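Acyl-CoA dehydrogenase (Slackia heliotrinireducens, PDB 4RM7) belongs to the acyl-CoA dehydrogenase family, with helical N- and C-terminal domains flanking a beta-rich middle domain, and assembles from four chains. Local coordinates at residues A[20-25]-A[43-48]; A[55-60]-A[67-72]; A[110-115]-A[121-126]; A[314-319]-A[377-382]; A[361-364]-A[368-371]. One frame throughout, in Å; residues are numbered along the deposited sequence.

Contact 1. Residues A[20-25]-A[43-48]; sequences REYGEK and DEVVKA
Helix 10-26 and helix 43-50 approach each other through Tyr22 and Ala48, yet the CA atoms of these two residues, the nearest pair across the segments, stay 8.0 Å apart, so one long side chain has to bridge the gap. Tyr22 does this. Its CG lies anti to the backbone N (chi1 162°), which sends the ring across toward Val45 and Ala48 of helix 43-50. At its end, Tyr22 OH donates a hydrogen bond of 2.8 Å to Val45 O. The hydroxyl sits well above the plane of that carbonyl, 45° out of it, so the bond is not aimed at a lone pair. It pins the ring to a backbone atom of a helix. This is helix-to-helix packing inside the all-helical N-terminal domain of the acyl-CoA dehydrogenase fold, and the two helices are separated in sequence by helix 29-38. The Val45 side chain crosses the tyrosine at about a right angle and brings CG1 to 3.4 Å from Tyr22 OH. Next to the hydroxyl-bearing carbon, Tyr22 CE1 meets Ala48 CB at 3.7 Å, approached obliquely. Tyr26, one turn further along helix 10-26, packs its ring against that of Tyr22 and also touches Val45 and Ala48, while Leu52 reaches Tyr22 from a loop. Toward solvent, Lys25 NZ and Glu44 OE2 are 5.1 Å apart: opposite charges near each other but not in contact. Glu44 OE2 has a weak hydrogen bond from Tyr26 OH instead.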
# COMPACT_ATOMS: atom_id res chain seq x y z
N ARG A 20 0.86 23.50 26.80
CA ARG A 20 -0.47 23.68 26.20
C ARG A 20 -1.08 25.05 26.51
O ARG A 20 -1.80 25.62 25.69
CB ARG A 20 -1.40 22.56 26.68
CG ARG A 20 -2.85 22.69 26.23
CD ARG A 20 -3.64 21.39 26.45
NE ARG A 20 -3.33 20.72 27.72
CZ ARG A 20 -2.74 19.53 27.81
NH1 ARG A 20 -2.41 18.84 26.71
NH2 ARG A 20 -2.50 19.02 29.01
N GLU A 21 -0.80 25.58 27.69
CA GLU A 21 -1.31 26.90 28.06
C GLU A 21 -0.54 27.97 27.25
O GLU A 21 -1.12 28.93 26.77
CB GLU A 21 -1.20 27.11 29.57
CG GLU A 21 -1.08 28.53 30.02
CD GLU A 21 -1.31 28.69 31.52
OE1 GLU A 21 -2.10 27.90 32.09
OE2 GLU A 21 -0.70 29.62 32.12
N TYR A 22 0.75 27.77 27.06
CA TYR A 22 1.53 28.66 26.21
C TYR A 22 1.09 28.61 24.75
O TYR A 22 0.95 29.64 24.11
CB TYR A 22 3.02 28.33 26.34
CG TYR A 22 3.90 28.85 25.23
CD1 TYR A 22 4.24 30.18 25.16
CD2 TYR A 22 4.38 28.01 24.26
CE1 TYR A 22 5.03 30.66 24.16
CE2 TYR A 22 5.18 28.48 23.25
CZ TYR A 22 5.50 29.81 23.21
OH TYR A 22 6.30 30.27 22.21
N GLY A 23 0.90 27.41 24.22
CA GLY A 23 0.55 27.26 22.83
C GLY A 23 -0.80 27.83 22.48
O GLY A 23 -0.97 28.50 21.47
N GLU A 24 -1.76 27.57 23.33
CA GLU A 24 -3.11 28.03 23.13
C GLU A 24 -3.17 29.53 23.17
O GLU A 24 -3.95 30.14 22.46
CB GLU A 24 -4.03 27.42 24.17
CG GLU A 24 -4.60 26.09 23.73
CD GLU A 24 -5.31 25.38 24.84
OE1 GLU A 24 -5.60 26.01 25.86
OE2 GLU A 24 -5.58 24.18 24.69
N LYS A 25 -2.37 30.11 24.04
CA LYS A 25 -2.30 31.55 24.17
C LYS A 25 -1.78 32.27 22.94
O LYS A 25 -2.33 33.27 22.53
CB LYS A 25 -1.42 31.88 25.36
CG LYS A 25 -1.10 33.34 25.57
CD LYS A 25 -0.62 33.54 27.00
CE LYS A 25 0.12 34.85 27.18
NZ LYS A 25 -0.51 35.93 26.38
N ASP A 43 9.22 38.41 18.52
CA ASP A 43 10.14 38.36 19.65
C ASP A 43 9.44 37.90 20.92
O ASP A 43 9.99 37.12 21.70
CB ASP A 43 10.78 39.73 19.91
CG ASP A 43 11.58 40.26 18.72
OD1 ASP A 43 11.97 39.47 17.83
OD2 ASP A 43 11.84 41.48 18.68
N GLU A 44 8.23 38.40 21.14
CA GLU A 44 7.48 38.12 22.35
C GLU A 44 7.17 36.62 22.49
O GLU A 44 7.27 36.05 23.58
CB GLU A 44 6.18 38.92 22.37
CG GLU A 44 5.36 38.66 23.61
CD GLU A 44 3.90 39.01 23.43
OE1 GLU A 44 3.53 39.47 22.32
OE2 GLU A 44 3.12 38.82 24.38
N VAL A 45 6.81 36.00 21.38
CA VAL A 45 6.42 34.60 21.37
C VAL A 45 7.63 33.71 21.62
O VAL A 45 7.60 32.75 22.39
CB VAL A 45 5.78 34.23 20.02
CG1 VAL A 45 5.53 32.72 19.93
CG2 VAL A 45 4.50 35.02 19.81
N VAL A 46 8.71 33.99 20.91
CA VAL A 46 9.95 33.24 21.10
C VAL A 46 10.57 33.45 22.46
O VAL A 46 11.12 32.53 23.04
CB VAL A 46 11.01 33.49 20.02
CG1 VAL A 46 10.45 33.23 18.64
CG2 VAL A 46 11.60 34.87 20.15
N LYS A 47 10.51 34.66 22.97
CA LYS A 47 11.03 34.87 24.31
C LYS A 47 10.18 34.12 25.34
O LYS A 47 10.70 33.57 26.30
CB LYS A 47 11.10 36.37 24.63
CG LYS A 47 11.32 36.70 26.09
CD LYS A 47 12.77 36.52 26.49
CE LYS A 47 13.06 37.17 27.84
NZ LYS A 47 14.27 36.54 28.45
N ALA A 48 8.87 34.10 25.14
CA ALA A 48 7.98 33.44 26.10
C ALA A 48 8.27 31.94 26.15
O ALA A 48 8.07 31.30 27.18
CB ALA A 48 6.51 33.70 25.74

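Contact 2. Residues A[55-60]-A[67-72]; sequences NGFGVI and TYDLFA
An inverse gamma turn centred on Gly58 lies against the start of helix 70-84 and meets it at Asp69, the N-cap residue, with 5.0 Å between the two CA atoms. Two nearly straight hydrogen bonds join the pair in opposite directions. Gly58 N donates to Asp69 OD2 at 2.7 Å, reaching the oxygen from above the carboxylate plane, 43° out of it; Asp69 N returns a bond of 2.9 Å to Gly58 O. The turn itself is closed by a weak bond from Val59 N to Phe57 O. Beside this pair, the Phe57 ring stands almost perpendicular to the carboxylate and turns an edge to Asp69 OD2. Phe57 CD1 also lies 3.7 Å from Ala72 CB, on the first turn of the helix, where Val59 CG2 comes in as well. On the other flank the Tyr68 ring runs along the outgoing chain: its edge faces Gly58 O, and CE1 comes within 3.5 Å of Ile60 C. The Tyr68 hydroxyl bonds to Glu101. Because Asp69 OD2 also takes a salt bridge from Arg63 NE, its negative charge is probably spread over a guanidinium and a backbone amide. This oxygen serves the loop; the Asp69 side chain makes no capping bond, and the amides of Leu70 and Phe71 bond to Asp310.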
# COMPACT_ATOMS: atom_id res chain seq x y z
N ASN A 55 8.90 22.75 34.33
CA ASN A 55 8.67 21.84 35.43
C ASN A 55 9.89 21.03 35.76
O ASN A 55 9.81 19.87 36.09
CB ASN A 55 7.51 20.91 35.10
CG ASN A 55 6.87 20.33 36.34
OD1 ASN A 55 6.84 20.95 37.38
ND2 ASN A 55 6.35 19.13 36.21
N GLY A 56 11.04 21.67 35.64
CA GLY A 56 12.29 21.11 36.12
C GLY A 56 12.93 20.15 35.17
O GLY A 56 14.00 19.63 35.44
N PHE A 57 12.30 19.92 34.04
CA PHE A 57 12.90 19.10 33.02
C PHE A 57 14.01 19.85 32.32
O PHE A 57 13.98 21.06 32.26
CB PHE A 57 11.86 18.63 32.04
CG PHE A 57 11.01 17.53 32.56
CD1 PHE A 57 11.49 16.24 32.60
CD2 PHE A 57 9.75 17.77 33.03
CE1 PHE A 57 10.73 15.22 33.09
CE2 PHE A 57 8.98 16.76 33.52
CZ PHE A 57 9.47 15.48 33.55
N GLY A 58 14.98 19.12 31.81
CA GLY A 58 16.03 19.72 31.02
C GLY A 58 15.63 19.86 29.56
O GLY A 58 15.99 19.01 28.74
N VAL A 59 14.86 20.91 29.25
CA VAL A 59 14.40 21.12 27.88
C VAL A 59 15.31 22.06 27.08
O VAL A 59 15.70 21.76 25.95
CB VAL A 59 12.95 21.66 27.86
CG1 VAL A 59 12.55 22.04 26.45
CG2 VAL A 59 12.01 20.61 28.39
N ILE A 60 15.65 23.21 27.67
CA ILE A 60 16.64 24.09 27.07
C ILE A 60 17.94 24.13 27.89
O ILE A 60 18.82 24.93 27.60
CB ILE A 60 16.11 25.54 26.88
CG1 ILE A 60 15.77 26.18 28.22
CG2 ILE A 60 14.89 25.56 25.98
CD1 ILE A 60 15.45 27.65 28.08
N THR A 67 23.11 15.43 30.05
CA THR A 67 22.29 15.43 28.85
C THR A 67 20.99 16.20 29.04
O THR A 67 20.58 16.49 30.17
CB THR A 67 21.93 13.99 28.43
OG1 THR A 67 21.00 13.45 29.38
CG2 THR A 67 23.17 13.12 28.39
N TYR A 68 20.33 16.54 27.94
CA TYR A 68 18.97 17.04 28.00
C TYR A 68 18.00 15.88 28.33
O TYR A 68 18.37 14.70 28.31
CB TYR A 68 18.60 17.72 26.69
CG TYR A 68 19.41 18.96 26.45
CD1 TYR A 68 18.97 20.20 26.90
CD2 TYR A 68 20.65 18.91 25.80
CE1 TYR A 68 19.71 21.35 26.70
CE2 TYR A 68 21.40 20.06 25.59
CZ TYR A 68 20.92 21.27 26.05
OH TYR A 68 21.65 22.41 25.86
N ASP A 69 16.76 16.23 28.65
CA ASP A 69 15.73 15.23 28.88
C ASP A 69 14.91 15.09 27.59
O ASP A 69 13.96 15.85 27.36
CB ASP A 69 14.84 15.62 30.06
CG ASP A 69 15.59 15.65 31.39
OD1 ASP A 69 16.55 14.87 31.57
OD2 ASP A 69 15.20 16.46 32.27
N LEU A 70 15.28 14.10 26.77
CA LEU A 70 14.75 13.98 25.41
C LEU A 70 13.24 13.70 25.32
O LEU A 70 12.55 14.30 24.50
CB LEU A 70 15.51 12.89 24.65
CG LEU A 70 15.27 12.86 23.14
CD1 LEU A 70 15.59 14.18 22.50
CD2 LEU A 70 16.11 11.82 22.51
N PHE A 71 12.73 12.81 26.16
CA PHE A 71 11.29 12.55 26.19
C PHE A 71 10.54 13.84 26.49
O PHE A 71 9.53 14.13 25.84
CB PHE A 71 10.94 11.48 27.22
CG PHE A 71 9.48 11.11 27.23
CD1 PHE A 71 8.83 10.76 26.06
CD2 PHE A 71 8.76 11.11 28.42
CE1 PHE A 71 7.46 10.42 26.06
CE2 PHE A 71 7.38 10.77 28.43
CZ PHE A 71 6.74 10.42 27.25
N ALA A 72 11.04 14.62 27.44
CA ALA A 72 10.42 15.91 27.76
C ALA A 72 10.41 16.84 26.56
O ALA A 72 9.39 17.47 26.24
CB ALA A 72 11.12 16.57 28.93

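Contact 3. Residues A[110-115]-A[121-126]; sequences SPFRTE and RLSYAL
Helix 106-119 and the chain that leaves it for strand 124-127 fold back on each other here, where the helical N-terminal part of the protein passes into the beta-rich middle part. Phe112 and Tyr124 form an offset edge-to-face aromatic pair, with the edge of Tyr124 turned to the face of Phe112, planes at 83° and centroids 5.0 Å apart. The closest carbon pair, Phe112 CD1 and Tyr124 CD2, is doubtfully modelled. Tyr124 CG lies between its backbone N and carbonyl carbon (chi1 63°), which sets the ring edge against Phe112, and its hydroxyl bonds to Gln96 O. Ser123 places its OG by the CD1-CE1 side of Phe112. One turn on from Phe112, the extended Glu115 chain brings its carboxylate alongside Ser123 CB. Its OE1 is 3.4 Å from Ser123 N, but the angle is poor and no hydrogen bond forms. Leu122 CD2 rests 4.0 Å from Phe112 O. Around the contact, Met189 of strand 184-191 touches both aromatic rings, helix 90-103 packs on Leu122 and Tyr124, and Ala125 pairs through its backbone with strand 168-175.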
# COMPACT_ATOMS: atom_id res chain seq x y z
N SER A 110 29.11 30.35 25.91
CA SER A 110 28.47 31.21 26.89
C SER A 110 27.74 32.41 26.27
O SER A 110 26.57 32.63 26.59
CB SER A 110 29.49 31.69 27.92
OG SER A 110 28.91 32.66 28.77
N PRO A 111 28.40 33.17 25.37
CA PRO A 111 27.66 34.30 24.79
C PRO A 111 26.38 33.89 24.07
O PRO A 111 25.35 34.53 24.21
CB PRO A 111 28.66 34.92 23.80
CG PRO A 111 29.76 33.92 23.65
CD PRO A 111 29.81 33.19 24.95
N PHE A 112 26.45 32.80 23.32
CA PHE A 112 25.31 32.34 22.54
C PHE A 112 24.19 31.79 23.40
O PHE A 112 23.02 32.00 23.08
CB PHE A 112 25.75 31.28 21.54
CG PHE A 112 26.66 31.80 20.48
CD1 PHE A 112 26.14 32.37 19.32
CD2 PHE A 112 28.03 31.73 20.64
CE1 PHE A 112 26.97 32.85 18.34
CE2 PHE A 112 28.88 32.22 19.66
CZ PHE A 112 28.36 32.78 18.51
N ARG A 113 24.53 31.07 24.47
CA ARG A 113 23.50 30.54 25.35
C ARG A 113 22.78 31.71 26.01
O ARG A 113 21.55 31.74 26.09
CB ARG A 113 24.08 29.61 26.42
CG ARG A 113 23.08 29.35 27.56
CD ARG A 113 23.45 28.17 28.46
NE ARG A 113 23.06 26.88 27.90
CZ ARG A 113 21.80 26.43 27.78
NH1 ARG A 113 21.56 25.23 27.26
NH2 ARG A 113 20.77 27.19 28.17
N THR A 114 23.56 32.68 26.46
CA THR A 114 23.02 33.83 27.16
C THR A 114 22.06 34.61 26.28
O THR A 114 20.99 35.01 26.72
CB THR A 114 24.14 34.75 27.66
OG1 THR A 114 24.75 34.14 28.81
CG2 THR A 114 23.59 36.12 28.04
N GLU A 115 22.43 34.78 25.02
CA GLU A 115 21.57 35.49 24.10
C GLU A 115 20.25 34.73 23.91
O GLU A 115 19.17 35.33 23.85
CB GLU A 115 22.27 35.69 22.77
CG GLU A 115 21.38 36.35 21.74
CD GLU A 115 22.03 36.49 20.39
OE1 GLU A 115 21.32 36.27 19.38
OE2 GLU A 115 23.24 36.82 20.34
N ARG A 121 16.21 33.61 20.84
CA ARG A 121 16.73 33.47 19.49
C ARG A 121 18.22 33.15 19.53
O ARG A 121 18.89 33.41 20.52
CB ARG A 121 16.48 34.73 18.68
CG ARG A 121 15.05 34.89 18.20
CD ARG A 121 14.89 36.06 17.26
NE ARG A 121 13.60 36.72 17.42
CZ ARG A 121 12.52 36.43 16.72
NH1 ARG A 121 12.57 35.49 15.79
NH2 ARG A 121 11.40 37.07 16.94
N LEU A 122 18.71 32.56 18.46
CA LEU A 122 20.11 32.21 18.33
C LEU A 122 20.71 33.07 17.25
O LEU A 122 20.09 33.33 16.24
CB LEU A 122 20.26 30.74 17.96
CG LEU A 122 20.17 29.74 19.10
CD1 LEU A 122 20.32 28.33 18.57
CD2 LEU A 122 21.22 30.02 20.15
N SER A 123 21.93 33.52 17.47
CA SER A 123 22.56 34.45 16.56
C SER A 123 23.35 33.75 15.47
O SER A 123 24.05 34.39 14.71
CB SER A 123 23.45 35.43 17.32
OG SER A 123 24.60 34.78 17.83
N TYR A 124 23.27 32.43 15.41
CA TYR A 124 24.00 31.68 14.40
C TYR A 124 23.15 30.67 13.67
O TYR A 124 22.10 30.29 14.13
CB TYR A 124 25.22 31.00 15.02
CG TYR A 124 24.90 29.98 16.06
CD1 TYR A 124 24.68 28.66 15.72
CD2 TYR A 124 24.82 30.32 17.40
CE1 TYR A 124 24.39 27.71 16.67
CE2 TYR A 124 24.53 29.38 18.36
CZ TYR A 124 24.32 28.08 17.99
OH TYR A 124 24.03 27.14 18.94
N ALA A 125 23.60 30.28 12.49
CA ALA A 125 22.92 29.26 11.71
C ALA A 125 23.87 28.13 11.34
O ALA A 125 24.99 28.37 10.96
CB ALA A 125 22.32 29.86 10.46
N LEU A 126 23.39 26.90 11.47
CA LEU A 126 24.18 25.70 11.28
C LEU A 126 24.34 25.38 9.80
O LEU A 126 23.35 25.25 9.09
CB LEU A 126 23.49 24.55 12.01
CG LEU A 126 24.13 23.18 12.15
CD1 LEU A 126 25.48 23.26 12.86
CD2 LEU A 126 23.17 22.29 12.93

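Contact 4. Residues A[314-319]-A[377-382]; sequences HKRLSV and APLILE
Leu317 and Leu379 mark the closest approach between the start of helix 316-341 and the later part of helix 369-386, with their CA atoms 6.2 Å apart. This is the tight part of the contact, and it is wholly apolar: no hydrogen bond crosses it. The two leucines slide past each other in opposite directions, so that Leu317 CD1 comes alongside Leu379 CB at 4.1 Å. Leu317 CG is anti to the backbone N (chi1 -175°), which carries both of its methyls over to Ile380. That side chain lies across it at about a right angle, with Ile380 CG1 3.9 Å from Leu317 CD2 and sitting against both branches. Leu379 in turn extends its own CD1 to the first turn of the opposite helix, where it lies 3.9 Å from Leu317 N and 3.7 Å from Arg316 CB.

The looser flank is made by Arg316. Its chain bends at chi2 and chi3, and the guanidinium swings so that one face is turned to Leu379 CD1; Arg316 NH2 is 4.3 Å from Leu379 CD1, a loose approach with no polar bond between the segments. Arg316, partly exposed, makes this margin, while Leu317 and Ile380 are buried. Tyr239 and Glu243 of helix 234-270 flank Arg316, and Ala376 and Gln383 of helix 369-386 touch Leu317. Helix 369-386 also meets the second subunit: Thr289 of that chain packs on Ile380, and its Arg269 bonds to Leu381 O.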
# COMPACT_ATOMS: atom_id res chain seq x y z
N HIS A 314 20.15 4.06 24.42
CA HIS A 314 19.94 4.38 23.02
C HIS A 314 20.51 3.31 22.11
O HIS A 314 21.64 2.87 22.30
CB HIS A 314 20.57 5.72 22.67
CG HIS A 314 20.63 5.98 21.20
ND1 HIS A 314 21.82 6.08 20.51
CD2 HIS A 314 19.65 6.15 20.28
CE1 HIS A 314 21.57 6.31 19.23
NE2 HIS A 314 20.26 6.36 19.06
N LYS A 315 19.70 2.89 21.13
CA LYS A 315 20.16 2.05 20.04
C LYS A 315 19.94 2.81 18.74
O LYS A 315 18.86 3.37 18.53
CB LYS A 315 19.41 0.72 20.00
CG LYS A 315 19.36 -0.03 21.31
CD LYS A 315 18.54 -1.31 21.20
CE LYS A 315 18.60 -2.12 22.50
NZ LYS A 315 20.01 -2.25 22.99
N ARG A 316 20.94 2.82 17.87
CA ARG A 316 20.83 3.47 16.57
C ARG A 316 19.62 2.99 15.78
O ARG A 316 18.97 3.76 15.08
CB ARG A 316 22.09 3.24 15.76
CG ARG A 316 23.34 3.87 16.36
CD ARG A 316 24.11 4.66 15.32
NE ARG A 316 24.60 3.84 14.20
CZ ARG A 316 24.46 4.15 12.92
NH1 ARG A 316 23.83 5.28 12.56
NH2 ARG A 316 24.94 3.34 11.98
N LEU A 317 19.31 1.69 15.89
CA LEU A 317 18.26 1.07 15.10
C LEU A 317 16.88 1.62 15.43
O LEU A 317 16.04 1.76 14.54
CB LEU A 317 18.26 -0.42 15.30
CG LEU A 317 17.26 -1.17 14.43
CD1 LEU A 317 17.50 -0.82 12.95
CD2 LEU A 317 17.47 -2.64 14.67
N SER A 318 16.65 1.91 16.71
CA SER A 318 15.37 2.50 17.12
C SER A 318 15.12 3.80 16.36
O SER A 318 14.03 4.01 15.84
CB SER A 318 15.35 2.79 18.62
OG SER A 318 15.43 1.62 19.39
N VAL A 319 16.13 4.66 16.31
CA VAL A 319 16.02 5.96 15.66
C VAL A 319 15.86 5.80 14.15
O VAL A 319 15.11 6.53 13.51
CB VAL A 319 17.24 6.83 16.00
CG1 VAL A 319 17.33 8.04 15.07
CG2 VAL A 319 17.18 7.26 17.48
N ALA A 377 19.67 -1.83 7.98
CA ALA A 377 19.78 -3.24 7.60
C ALA A 377 20.97 -3.95 8.29
O ALA A 377 20.80 -5.06 8.79
CB ALA A 377 19.87 -3.39 6.10
N PRO A 378 22.17 -3.31 8.33
CA PRO A 378 23.24 -4.01 9.05
C PRO A 378 22.98 -4.14 10.56
O PRO A 378 23.35 -5.15 11.16
CB PRO A 378 24.50 -3.15 8.78
CG PRO A 378 23.99 -1.88 8.22
CD PRO A 378 22.69 -2.18 7.55
N LEU A 379 22.34 -3.13 11.15
CA LEU A 379 21.98 -3.20 12.57
C LEU A 379 20.97 -4.31 12.85
O LEU A 379 20.99 -4.93 13.92
CB LEU A 379 21.43 -1.86 13.03
CG LEU A 379 22.43 -0.71 12.81
CD1 LEU A 379 21.80 0.60 13.13
CD2 LEU A 379 23.66 -0.94 13.69
N ILE A 380 20.09 -4.56 11.88
CA ILE A 380 19.12 -5.64 11.98
C ILE A 380 19.83 -7.00 11.92
O ILE A 380 19.56 -7.88 12.73
CB ILE A 380 18.06 -5.51 10.86
CG1 ILE A 380 17.15 -4.31 11.15
CG2 ILE A 380 17.23 -6.79 10.74
CD1 ILE A 380 16.19 -3.98 10.02
N LEU A 381 20.77 -7.16 10.98
CA LEU A 381 21.58 -8.36 10.87
C LEU A 381 22.33 -8.61 12.15
O LEU A 381 22.33 -9.72 12.69
CB LEU A 381 22.57 -8.25 9.72
CG LEU A 381 22.03 -8.43 8.30
CD1 LEU A 381 23.06 -9.11 7.45
CD2 LEU A 381 20.75 -9.21 8.28
N GLU A 382 22.97 -7.56 12.63
CA GLU A 382 23.68 -7.57 13.90
C GLU A 382 22.75 -8.00 15.03
O GLU A 382 23.11 -8.81 15.88
CB GLU A 382 24.28 -6.18 14.13
CG GLU A 382 25.23 -5.96 15.29
CD GLU A 382 25.62 -4.47 15.41
OE1 GLU A 382 25.12 -3.77 16.32
OE2 GLU A 382 26.42 -3.98 14.57

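Contact 5. Residues A[361-364]-A[368-371]; sequences GYQF and TDEV
Gln363 and Asp369 cross obliquely, but their flat ends are almost coplanar: the amide and carboxylate planes are only 11° apart. From this setting Gln363 NE2 donates to Asp369 OD2 at 3.2 Å, using the syn lone pair, on the side of the other carboxylate oxygen. The bond is bent, with 143° at the hydrogen, and the acceptor is tilted somewhat from the amide plane. Gln363 reaches it with a chain extended beyond CG, while Asp369 turns its carboxylate back from the first turn of helix 369-386. Beside this pair Thr368 lies across the carbonyl of the glutamine: its CA makes a CH...O contact of 3.6 Å with Gln363 O, and its methyl CG2 is near both Gln363 O and Phe364 O. Thr368 is the N-cap of the helix. With OG1 between the backbone N and the carbonyl carbon (chi1 68°), it accepts a capping bond of 3.2 Å from Val371 N. Glu370 pairs with the third subunit: a salt bridge to Lys287 of that chain and a hydrogen bond to its Gln339. Gln363 OE1 has a weak bond from Thr331 OG1, which is consistent with this amide orientation. The short link between helix 351-362 and helix 369-386 thus combines a side-chain bond, a CH...O contact and a capped helix start.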
# COMPACT_ATOMS: atom_id res chain seq x y z
N GLY A 361 7.66 17.15 3.63
CA GLY A 361 9.01 17.67 3.79
C GLY A 361 9.84 16.91 4.83
O GLY A 361 11.05 16.74 4.69
N TYR A 362 9.18 16.43 5.87
CA TYR A 362 9.85 15.60 6.84
C TYR A 362 10.46 14.31 6.23
O TYR A 362 11.38 13.73 6.79
CB TYR A 362 8.87 15.26 7.95
CG TYR A 362 8.49 16.46 8.79
CD1 TYR A 362 9.41 17.49 9.02
CD2 TYR A 362 7.23 16.58 9.34
CE1 TYR A 362 9.07 18.59 9.79
CE2 TYR A 362 6.88 17.68 10.12
CZ TYR A 362 7.81 18.67 10.35
OH TYR A 362 7.45 19.75 11.12
N GLN A 363 9.98 13.89 5.08
CA GLN A 363 10.56 12.72 4.43
C GLN A 363 11.95 13.00 3.85
O GLN A 363 12.64 12.05 3.49
CB GLN A 363 9.64 12.21 3.34
CG GLN A 363 8.36 11.59 3.87
CD GLN A 363 7.52 10.95 2.77
OE1 GLN A 363 6.38 11.34 2.54
NE2 GLN A 363 8.10 9.98 2.07
N PHE A 364 12.33 14.28 3.76
CA PHE A 364 13.69 14.69 3.34
C PHE A 364 14.59 15.15 4.48
O PHE A 364 15.81 15.07 4.39
CB PHE A 364 13.66 15.83 2.33
CG PHE A 364 12.93 15.51 1.09
CD1 PHE A 364 13.49 14.68 0.15
CD2 PHE A 364 11.67 16.03 0.86
CE1 PHE A 364 12.81 14.39 -1.01
CE2 PHE A 364 11.00 15.74 -0.29
CZ PHE A 364 11.56 14.92 -1.23
N THR A 368 16.86 10.77 4.53
CA THR A 368 15.71 10.21 3.84
C THR A 368 15.39 8.77 4.26
O THR A 368 16.16 8.13 4.98
CB THR A 368 15.93 10.22 2.35
OG1 THR A 368 16.97 9.28 2.02
CG2 THR A 368 16.36 11.59 1.92
N ASP A 369 14.26 8.28 3.76
CA ASP A 369 13.84 6.91 3.99
C ASP A 369 14.94 5.97 3.48
O ASP A 369 15.35 5.02 4.16
CB ASP A 369 12.48 6.64 3.28
CG ASP A 369 11.44 7.81 3.48
OD1 ASP A 369 11.69 8.75 4.29
OD2 ASP A 369 10.36 7.80 2.84
N GLU A 370 15.44 6.27 2.29
CA GLU A 370 16.44 5.46 1.62
C GLU A 370 17.74 5.39 2.42
O GLU A 370 18.43 4.37 2.43
CB GLU A 370 16.69 6.02 0.21
CG GLU A 370 15.48 5.90 -0.77
CD GLU A 370 14.27 6.81 -0.43
OE1 GLU A 370 14.45 7.93 0.11
OE2 GLU A 370 13.12 6.40 -0.72
N VAL A 371 18.08 6.49 3.09
CA VAL A 371 19.25 6.51 3.95
C VAL A 371 19.00 5.69 5.24
O VAL A 371 19.91 5.03 5.76
CB VAL A 371 19.66 7.99 4.28
CG1 VAL A 371 20.59 8.08 5.45
CG2 VAL A 371 20.31 8.62 3.08

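Overall arrangement
Contacts 1, 2 and 3 form a connected group in the N-terminal part of the chain, while contacts 4 and 5 belong to the C-terminal helical domain. Contact 3 links to both of its companions: Arg121 NH2 forms a salt bridge with Asp43 OD1 of contact 1 at 2.6 Å, and Arg113 NH1 probably hydrogen-bonds to Ile60 O of contact 2 at 2.8 Å. Contacts 1 and 2 do not touch; their nearest atoms are about 8 Å apart. Contact 5 is nested within the loop closed by contact 4, and both use helix 369-386, with centres 17 Å apart. Between the two groups, contacts 2 and 4 come nearest, about 7 Å between nearest atoms.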